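Local coordinates for protein putative transcriptional regulator (Streptomyces coelicolor A3, PDB 2PQQ) that probably binds cAMP through this N-terminal domain and regulates transcription as a DNA-binding factor of the CRP family, at residues R48-E54 against E100-L106; K56-R61 against T92-L98. All coordinates share one frame. Numbering follows the deposited sequence.

Interaction 1. Residues R48-E54 against E100-L106; sequences RLYVVTE and EVKLLAL
Backbone hydrogen bonds join residues 48-54 to residues 100-106 as two antiparallel beta strands. Leu49 and Leu106 bond both ways, Leu49 N to Leu106 O and Leu106 N to Leu49 O, each at 2.9 Å. Val51 N reaches Leu104 O at 2.9 Å, and Leu104 N returns to Val51 O at 3.0 Å. The register then slips by one residue. Lys102 O accepts from Thr53 N at 2.9 Å and from Glu54 N at 3.3 Å, while Lys102 N gives to Glu54 O at 3.0 Å. This is a classic beta bulge. Thr53 sits at the bulge with phi/psi of -106/-19, and its p rotamer adds a weak bond from OG1 to Lys102 O at 3.3 Å. Nearby, Glu54 OE2 and Glu100 OE2 lie 2.5 Å apart. The non-hydrogen-bonded pairs Tyr50-Ala105 and Val52-Leu103 have CA atoms 4.3 Å apart. The strand axes approach to 4.5 Å at 149°.

Side chains alternate between two faces. Tyr50, Val52, Leu103 and Ala105 share one: Tyr50 CD1 meets Ala105 CB at 3.7 Å, and Val52 CG2 meets Leu103 CD2 at 3.9 Å. Leu39 and Phe40 of strand 38-40 also pack here. Leu49, Val51, Leu104 and Leu106 share the other, with Leu49 CD2 at 4.2 Å from Leu106 CB. At the bulge this face turns polar, with Glu54 and Lys102. Beside the Leu49-Leu106 pair, Ala105 CB lies over a face of the Arg48 guanidinium, 3.7 Å from Arg48 CZ. Such a bulged antiparallel pair belongs to the cupin-like beta roll of cyclic nucleotide-binding domains.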
ATOM      1  N   ARG A  48      -3.360  24.282   3.823  1.00 39.07           N
ATOM      2  CA  ARG A  48      -4.805  24.388   4.009  1.00 39.20           C
ATOM      3  C   ARG A  48      -5.484  23.140   3.518  1.00 37.61           C
ATOM      4  O   ARG A  48      -5.099  22.592   2.493  1.00 37.28           O
ATOM      5  CB  ARG A  48      -5.395  25.529   3.159  1.00 40.49           C
ATOM      6  CG  ARG A  48      -5.169  26.910   3.639  1.00 44.97           C
ATOM      7  CD  ARG A  48      -5.724  27.873   2.607  1.00 50.00           C
ATOM      8  NE  ARG A  48      -6.593  28.885   3.212  1.00 56.75           N
ATOM      9  CZ  ARG A  48      -7.316  29.775   2.522  1.00 58.31           C
ATOM     10  NH1 ARG A  48      -7.287  29.790   1.189  1.00 58.12           N
ATOM     11  NH2 ARG A  48      -8.081  30.647   3.166  1.00 59.52           N
ATOM     12  N   LEU A  49      -6.516  22.751   4.212  1.00 35.37           N
ATOM     13  CA  LEU A  49      -7.491  21.781   3.807  1.00 35.48           C
ATOM     14  C   LEU A  49      -8.716  22.506   3.310  1.00 33.57           C
ATOM     15  O   LEU A  49      -8.993  23.548   3.793  1.00 33.33           O
ATOM     16  CB  LEU A  49      -7.839  20.998   5.045  1.00 35.51           C
ATOM     17  CG  LEU A  49      -9.100  20.231   5.294  1.00 40.16           C
ATOM     18  CD1 LEU A  49      -8.871  19.315   6.422  1.00 37.73           C
ATOM     19  CD2 LEU A  49     -10.216  21.112   5.566  1.00 39.75           C
ATOM     20  N   TYR A  50      -9.420  21.956   2.334  1.00 32.39           N
ATOM     21  CA  TYR A  50     -10.670  22.556   1.859  1.00 32.62           C
ATOM     22  C   TYR A  50     -11.762  21.499   1.907  1.00 32.53           C
ATOM     23  O   TYR A  50     -11.489  20.311   1.722  1.00 33.69           O
ATOM     24  CB  TYR A  50     -10.557  23.066   0.408  1.00 33.24           C
ATOM     25  CG  TYR A  50      -9.479  24.094   0.130  1.00 33.36           C
ATOM     26  CD1 TYR A  50      -9.775  25.463   0.098  1.00 34.56           C
ATOM     27  CD2 TYR A  50      -8.161  23.695  -0.133  1.00 33.25           C
ATOM     28  CE1 TYR A  50      -8.749  26.421  -0.141  1.00 35.06           C
ATOM     29  CE2 TYR A  50      -7.144  24.637  -0.398  1.00 33.97           C
ATOM     30  CZ  TYR A  50      -7.443  25.986  -0.385  1.00 35.34           C
ATOM     31  OH  TYR A  50      -6.437  26.894  -0.689  1.00 36.67           O
ATOM     32  N   VAL A  51     -12.992  21.902   2.099  1.00 32.66           N
ATOM     33  CA  VAL A  51     -14.142  21.052   1.879  1.00 32.78           C
ATOM     34  C   VAL A  51     -14.929  21.761   0.819  1.00 33.11           C
ATOM     35  O   VAL A  51     -15.221  22.899   0.965  1.00 32.89           O
ATOM     36  CB  VAL A  51     -14.976  20.907   3.157  1.00 32.90           C
ATOM     37  CG1 VAL A  51     -16.244  20.221   2.885  1.00 30.50           C
ATOM     38  CG2 VAL A  51     -14.210  20.180   4.226  1.00 34.26           C
ATOM     39  N   VAL A  52     -15.137  21.113  -0.311  1.00 33.61           N
ATOM     40  CA  VAL A  52     -15.934  21.734  -1.366  1.00 34.10           C
ATOM     41  C   VAL A  52     -17.395  21.753  -0.898  1.00 34.35           C
ATOM     42  O   VAL A  52     -17.932  20.708  -0.504  1.00 35.23           O
ATOM     43  CB  VAL A  52     -15.827  20.950  -2.727  1.00 33.80           C
ATOM     44  CG1 VAL A  52     -16.827  21.482  -3.744  1.00 34.87           C
ATOM     45  CG2 VAL A  52     -14.439  21.042  -3.285  1.00 33.20           C
ATOM     46  N   THR A  53     -18.057  22.905  -0.974  1.00 34.31           N
ATOM     47  CA  THR A  53     -19.481  22.951  -0.613  1.00 34.86           C
ATOM     48  C   THR A  53     -20.433  23.076  -1.826  1.00 35.95           C
ATOM     49  O   THR A  53     -21.629  22.775  -1.723  1.00 35.53           O
ATOM     50  CB  THR A  53     -19.772  24.025   0.456  1.00 34.51           C
ATOM     51  OG1 THR A  53     -19.556  25.321  -0.100  1.00 35.73           O
ATOM     52  CG2 THR A  53     -18.825  23.854   1.660  1.00 31.76           C
ATOM     53  N   GLU A  54     -19.903  23.516  -2.960  1.00 36.69           N
ATOM     54  CA  GLU A  54     -20.645  23.477  -4.232  1.00 38.66           C
ATOM     55  C   GLU A  54     -19.693  23.619  -5.406  1.00 38.23           C
ATOM     56  O   GLU A  54     -18.625  24.238  -5.283  1.00 38.08           O
ATOM     57  CB  GLU A  54     -21.747  24.546  -4.307  1.00 38.94           C
ATOM     58  CG  GLU A  54     -21.297  25.991  -4.151  1.00 40.03           C
ATOM     59  CD  GLU A  54     -22.479  26.970  -4.114  1.00 41.79           C
ATOM     60  OE1 GLU A  54     -23.266  26.949  -3.131  1.00 45.10           O
ATOM     61  OE2 GLU A  54     -22.616  27.772  -5.064  1.00 44.44           O
ATOM     62  N   GLU A 100     -18.609  27.317 -11.169  1.00 36.70           N
ATOM     63  CA  GLU A 100     -18.639  28.138  -9.973  1.00 37.04           C
ATOM     64  C   GLU A 100     -18.406  27.190  -8.802  1.00 36.54           C
ATOM     65  O   GLU A 100     -19.080  26.169  -8.683  1.00 36.19           O
ATOM     66  CB  GLU A 100     -19.996  28.822  -9.814  1.00 37.47           C
ATOM     67  CG  GLU A 100     -20.057  29.759  -8.615  1.00 39.95           C
ATOM     68  CD  GLU A 100     -21.259  29.511  -7.734  1.00 44.26           C
ATOM     69  OE1 GLU A 100     -22.391  29.916  -8.106  1.00 46.21           O
ATOM     70  OE2 GLU A 100     -21.067  28.921  -6.649  1.00 45.52           O
ATOM     71  N   VAL A 101     -17.427  27.505  -7.963  1.00 36.08           N
ATOM     72  CA  VAL A 101     -17.127  26.671  -6.806  1.00 35.80           C
ATOM     73  C   VAL A 101     -17.113  27.508  -5.524  1.00 35.73           C
ATOM     74  O   VAL A 101     -16.632  28.641  -5.514  1.00 35.43           O
ATOM     75  CB  VAL A 101     -15.750  25.947  -6.939  1.00 36.26           C
ATOM     76  CG1 VAL A 101     -15.504  25.005  -5.757  1.00 34.77           C
ATOM     77  CG2 VAL A 101     -15.663  25.160  -8.265  1.00 35.30           C
ATOM     78  N   LYS A 102     -17.642  26.933  -4.453  1.00 35.12           N
ATOM     79  CA  LYS A 102     -17.461  27.479  -3.115  1.00 34.95           C
ATOM     80  C   LYS A 102     -16.847  26.392  -2.251  1.00 34.07           C
ATOM     81  O   LYS A 102     -17.156  25.193  -2.417  1.00 33.74           O
ATOM     82  CB  LYS A 102     -18.789  27.955  -2.529  1.00 34.46           C
ATOM     83  CG  LYS A 102     -19.329  29.223  -3.173  1.00 36.37           C
ATOM     84  CD  LYS A 102     -20.673  29.642  -2.568  1.00 36.16           C
ATOM     85  CE  LYS A 102     -21.430  30.623  -3.457  1.00 40.58           C
ATOM     86  NZ  LYS A 102     -20.695  31.922  -3.657  1.00 42.49           N
ATOM     87  N   LEU A 103     -15.941  26.817  -1.370  1.00 33.27           N
ATOM     88  CA  LEU A 103     -15.215  25.924  -0.476  1.00 33.30           C
ATOM     89  C   LEU A 103     -15.095  26.558   0.911  1.00 32.83           C
ATOM     90  O   LEU A 103     -15.179  27.782   1.051  1.00 32.77           O
ATOM     91  CB  LEU A 103     -13.787  25.647  -0.982  1.00 32.99           C
ATOM     92  CG  LEU A 103     -13.485  25.387  -2.464  1.00 33.94           C
ATOM     93  CD1 LEU A 103     -12.967  26.650  -3.096  1.00 34.49           C
ATOM     94  CD2 LEU A 103     -12.451  24.302  -2.590  1.00 33.68           C
ATOM     95  N   LEU A 104     -14.879  25.717   1.914  1.00 31.80           N
ATOM     96  CA  LEU A 104     -14.505  26.191   3.243  1.00 32.73           C
ATOM     97  C   LEU A 104     -13.075  25.727   3.480  1.00 32.00           C
ATOM     98  O   LEU A 104     -12.773  24.571   3.226  1.00 31.08           O
ATOM     99  CB  LEU A 104     -15.441  25.585   4.284  1.00 32.36           C
ATOM    100  CG  LEU A 104     -16.841  26.212   4.256  1.00 34.65           C
ATOM    101  CD1 LEU A 104     -17.798  25.448   5.183  1.00 34.58           C
ATOM    102  CD2 LEU A 104     -16.772  27.694   4.625  1.00 37.91           C
ATOM    103  N   ALA A 105     -12.211  26.608   3.951  1.00 32.91           N
ATOM    104  CA  ALA A 105     -10.792  26.275   4.111  1.00 33.06           C
ATOM    105  C   ALA A 105     -10.376  26.308   5.571  1.00 33.81           C
ATOM    106  O   ALA A 105     -10.793  27.199   6.316  1.00 33.64           O
ATOM    107  CB  ALA A 105      -9.949  27.263   3.313  1.00 33.73           C
ATOM    108  N   LEU A 106      -9.548  25.360   5.994  1.00 34.74           N
ATOM    109  CA  LEU A 106      -8.938  25.442   7.335  1.00 34.65           C
ATOM    110  C   LEU A 106      -7.424  25.389   7.166  1.00 35.01           C
ATOM    111  O   LEU A 106      -6.916  24.463   6.548  1.00 34.06           O
ATOM    112  CB  LEU A 106      -9.443  24.300   8.239  1.00 35.41           C
ATOM    113  CG  LEU A 106      -9.056  24.332   9.740  1.00 34.84           C
ATOM    114  CD1 LEU A 106      -9.769  25.463  10.530  1.00 34.03           C
ATOM    115  CD2 LEU A 106      -9.261  22.974  10.426  1.00 34.64           C
TER

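Interaction 2. Residues K56-R61 against T92-L98; sequences KVKLHR and TATGTAL
Residues 56-61 and 92-98 form an antiparallel pair in the second sheet of the cyclic nucleotide-binding beta roll. Strands 57-61 and 94-97 approach to 4.5 Å between axes, at 152°. Lys58-Thr96 and His60-Thr94 are hydrogen-bonded pairs, with CA atoms 5.3 and 5.2 Å apart. Val57-Ala97 and Leu59-Gly95 are non-hydrogen-bonded pairs, each with CA atoms 4.5 Å apart.

The backbone bonds are regular. Lys58 N to Thr96 O and Thr96 N to Lys58 O are both 2.9 Å. His60 N lies 2.8 Å from Thr94 O, and Thr94 N lies 2.7 Å from His60 O. Leu98 N extends the pairing to Lys56 O at 2.9 Å.

Apolar contacts lie on both faces. Val57 CG1 and Leu59 CD2 come to 3.9 and 3.8 Å from Gly95 CA. A side chain at Gly95 would be tight against both. Val57 and Leu59 also touch Ile80 of strand 79-80. On the other face Lys58 CB rests 3.7 Å from Leu98 CD1, while the Lys58 amine leads away. Leu59 and Ala93 also pack on the C-terminal tail of the second subunit, at its Asp147 and Gly148 respectively.

Side chains add CH-pi and polar links. His60 takes the p rotamer, which folds its ring over Thr94. Thr94 CB makes a CH-pi contact 4.0 Å from the His60 ring centroid. Glu68 on strand 68-74 bonds His60 ND1, while His60 NE2 and Thr96 OG1 share a 2.8 Å hydrogen bond. At the far end, Arg61 NE binds Thr92 O at 2.6 Å.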
ATOM      1  N   LYS A  56     -17.490  21.853  -8.815  1.00 36.02           N
ATOM      2  CA  LYS A  56     -16.518  20.794  -9.028  1.00 35.62           C
ATOM      3  C   LYS A  56     -15.133  21.379  -9.260  1.00 34.78           C
ATOM      4  O   LYS A  56     -14.976  22.340 -10.023  1.00 34.07           O
ATOM      5  CB  LYS A  56     -16.931  19.961 -10.248  1.00 35.24           C
ATOM      6  CG  LYS A  56     -18.290  19.292 -10.070  1.00 35.96           C
ATOM      7  CD  LYS A  56     -18.753  18.537 -11.317  1.00 37.02           C
ATOM      8  CE  LYS A  56     -20.027  17.769 -10.999  1.00 40.58           C
ATOM      9  NZ  LYS A  56     -20.044  17.361  -9.548  1.00 42.38           N
ATOM     10  N   VAL A  57     -14.144  20.779  -8.599  1.00 34.16           N
ATOM     11  CA  VAL A  57     -12.739  21.087  -8.780  1.00 33.88           C
ATOM     12  C   VAL A  57     -12.024  19.864  -9.380  1.00 33.93           C
ATOM     13  O   VAL A  57     -12.027  18.782  -8.792  1.00 34.04           O
ATOM     14  CB  VAL A  57     -12.061  21.453  -7.432  1.00 33.29           C
ATOM     15  CG1 VAL A  57     -10.599  21.730  -7.631  1.00 34.31           C
ATOM     16  CG2 VAL A  57     -12.740  22.664  -6.803  1.00 34.74           C
ATOM     17  N   LYS A  58     -11.410  20.043 -10.551  1.00 33.41           N
ATOM     18  CA  LYS A  58     -10.577  19.001 -11.143  1.00 33.44           C
ATOM     19  C   LYS A  58      -9.145  19.128 -10.618  1.00 33.28           C
ATOM     20  O   LYS A  58      -8.553  20.197 -10.700  1.00 32.77           O
ATOM     21  CB  LYS A  58     -10.572  19.117 -12.674  1.00 33.47           C
ATOM     22  CG  LYS A  58      -9.641  18.150 -13.371  1.00 34.43           C
ATOM     23  CD  LYS A  58      -9.310  18.663 -14.759  1.00 39.74           C
ATOM     24  CE  LYS A  58      -8.040  18.033 -15.275  1.00 41.38           C
ATOM     25  NZ  LYS A  58      -8.258  16.907 -16.219  1.00 43.46           N
ATOM     26  N   LEU A  59      -8.607  18.045 -10.073  1.00 32.90           N
ATOM     27  CA  LEU A  59      -7.204  18.014  -9.680  1.00 34.23           C
ATOM     28  C   LEU A  59      -6.376  17.389 -10.811  1.00 34.26           C
ATOM     29  O   LEU A  59      -6.798  16.389 -11.394  1.00 33.50           O
ATOM     30  CB  LEU A  59      -7.019  17.250  -8.362  1.00 33.91           C
ATOM     31  CG  LEU A  59      -7.573  17.874  -7.072  1.00 35.54           C
ATOM     32  CD1 LEU A  59      -7.497  16.884  -5.937  1.00 33.57           C
ATOM     33  CD2 LEU A  59      -6.801  19.125  -6.714  1.00 36.20           C
ATOM     34  N   HIS A  60      -5.246  18.019 -11.163  1.00 34.98           N
ATOM     35  CA  HIS A  60      -4.371  17.519 -12.250  1.00 35.97           C
ATOM     36  C   HIS A  60      -2.869  17.794 -12.017  1.00 37.28           C
ATOM     37  O   HIS A  60      -2.492  18.709 -11.276  1.00 36.83           O
ATOM     38  CB  HIS A  60      -4.820  18.029 -13.632  1.00 35.08           C
ATOM     39  CG  HIS A  60      -5.023  19.509 -13.694  1.00 36.10           C
ATOM     40  ND1 HIS A  60      -4.050  20.379 -14.139  1.00 34.94           N
ATOM     41  CD2 HIS A  60      -6.078  20.279 -13.333  1.00 36.59           C
ATOM     42  CE1 HIS A  60      -4.501  21.617 -14.067  1.00 35.27           C
ATOM     43  NE2 HIS A  60      -5.724  21.586 -13.567  1.00 36.62           N
ATOM     44  N   ARG A  61      -2.030  17.005 -12.693  1.00 38.88           N
ATOM     45  CA  ARG A  61      -0.584  16.979 -12.475  1.00 41.04           C
ATOM     46  C   ARG A  61       0.132  16.960 -13.835  1.00 41.63           C
ATOM     47  O   ARG A  61      -0.361  16.360 -14.799  1.00 41.54           O
ATOM     48  CB  ARG A  61      -0.234  15.746 -11.633  1.00 41.18           C
ATOM     49  CG  ARG A  61       1.224  15.607 -11.202  1.00 42.83           C
ATOM     50  CD  ARG A  61       1.385  14.494 -10.154  1.00 42.32           C
ATOM     51  NE  ARG A  61       0.596  14.754  -8.947  1.00 43.91           N
ATOM     52  CZ  ARG A  61       0.062  13.815  -8.166  1.00 43.31           C
ATOM     53  NH1 ARG A  61       0.219  12.530  -8.454  1.00 44.75           N
ATOM     54  NH2 ARG A  61      -0.648  14.166  -7.100  1.00 43.91           N
ATOM     55  N   THR A  92       0.930  18.790  -4.690  1.00 35.84           N
ATOM     56  CA  THR A  92       1.320  17.732  -5.628  1.00 37.19           C
ATOM     57  C   THR A  92       0.420  17.776  -6.869  1.00 36.28           C
ATOM     58  O   THR A  92       0.675  17.086  -7.853  1.00 36.34           O
ATOM     59  CB  THR A  92       1.218  16.341  -4.963  1.00 37.38           C
ATOM     60  OG1 THR A  92      -0.079  16.196  -4.385  1.00 39.22           O
ATOM     61  CG2 THR A  92       2.246  16.181  -3.861  1.00 39.42           C
ATOM     62  N   ALA A  93      -0.609  18.615  -6.821  1.00 35.42           N
ATOM     63  CA  ALA A  93      -1.508  18.813  -7.954  1.00 34.99           C
ATOM     64  C   ALA A  93      -1.985  20.268  -8.125  1.00 34.68           C
ATOM     65  O   ALA A  93      -1.897  21.076  -7.198  1.00 34.95           O
ATOM     66  CB  ALA A  93      -2.710  17.881  -7.830  1.00 35.04           C
ATOM     67  N   THR A  94      -2.477  20.587  -9.329  1.00 33.94           N
ATOM     68  CA  THR A  94      -3.190  21.834  -9.583  1.00 33.08           C
ATOM     69  C   THR A  94      -4.695  21.568  -9.479  1.00 32.92           C
ATOM     70  O   THR A  94      -5.179  20.553  -9.946  1.00 32.88           O
ATOM     71  CB  THR A  94      -2.830  22.407 -10.977  1.00 33.06           C
ATOM     72  OG1 THR A  94      -1.434  22.719 -10.992  1.00 31.73           O
ATOM     73  CG2 THR A  94      -3.626  23.685 -11.279  1.00 31.98           C
ATOM     74  N   GLY A  95      -5.415  22.470  -8.823  1.00 32.13           N
ATOM     75  CA  GLY A  95      -6.845  22.352  -8.690  1.00 31.20           C
ATOM     76  C   GLY A  95      -7.447  23.456  -9.515  1.00 31.23           C
ATOM     77  O   GLY A  95      -7.130  24.620  -9.313  1.00 30.49           O
ATOM     78  N   THR A  96      -8.284  23.068 -10.470  1.00 30.50           N
ATOM     79  CA  THR A  96      -8.920  23.997 -11.389  1.00 31.38           C
ATOM     80  C   THR A  96     -10.449  23.890 -11.284  1.00 30.26           C
ATOM     81  O   THR A  96     -11.008  22.813 -11.351  1.00 29.61           O
ATOM     82  CB  THR A  96      -8.433  23.738 -12.818  1.00 30.99           C
ATOM     83  OG1 THR A  96      -7.013  23.928 -12.851  1.00 33.83           O
ATOM     84  CG2 THR A  96      -9.092  24.679 -13.827  1.00 31.92           C
ATOM     85  N   ALA A  97     -11.099  25.023 -11.080  1.00 30.48           N
ATOM     86  CA  ALA A  97     -12.543  25.081 -10.957  1.00 31.29           C
ATOM     87  C   ALA A  97     -13.159  24.740 -12.317  1.00 31.66           C
ATOM     88  O   ALA A  97     -12.823  25.347 -13.343  1.00 32.09           O
ATOM     89  CB  ALA A  97     -12.990  26.477 -10.495  1.00 30.96           C
ATOM     90  N   LEU A  98     -14.037  23.751 -12.338  1.00 32.45           N
ATOM     91  CA  LEU A  98     -14.759  23.421 -13.576  1.00 33.62           C
ATOM     92  C   LEU A  98     -16.061  24.176 -13.692  1.00 34.35           C
ATOM     93  O   LEU A  98     -16.674  24.245 -14.783  1.00 34.47           O
ATOM     94  CB  LEU A  98     -15.054  21.930 -13.644  1.00 33.75           C
ATOM     95  CG  LEU A  98     -13.812  21.070 -13.702  1.00 34.37           C
ATOM     96  CD1 LEU A  98     -14.189  19.617 -13.358  1.00 36.71           C
ATOM     97  CD2 LEU A  98     -13.145  21.195 -15.083  1.00 35.06           C
TER

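Both interactions are antiparallel strand pairs in one beta roll, but in different sheets. Interaction 1 is the more buried, and no other chain of the assembly touches it. Its side-chain packing is mainly aliphatic. Interaction 2 is partly exposed and uses histidine, threonine and arginine side chains as well as backbone. A second subunit packs on Leu59, Thr92 and Ala93. Along the chain, interaction 2 is nested inside the loop closed by interaction 1: strand 45-54 leads into 57-62, and 94-97 into 101-107. The two meet at a valine cluster, where Val101 CG1 lies 3.8 Å from Val57 CG2, and Val52 CG2 lies 4.2 Å from Val57 CG2.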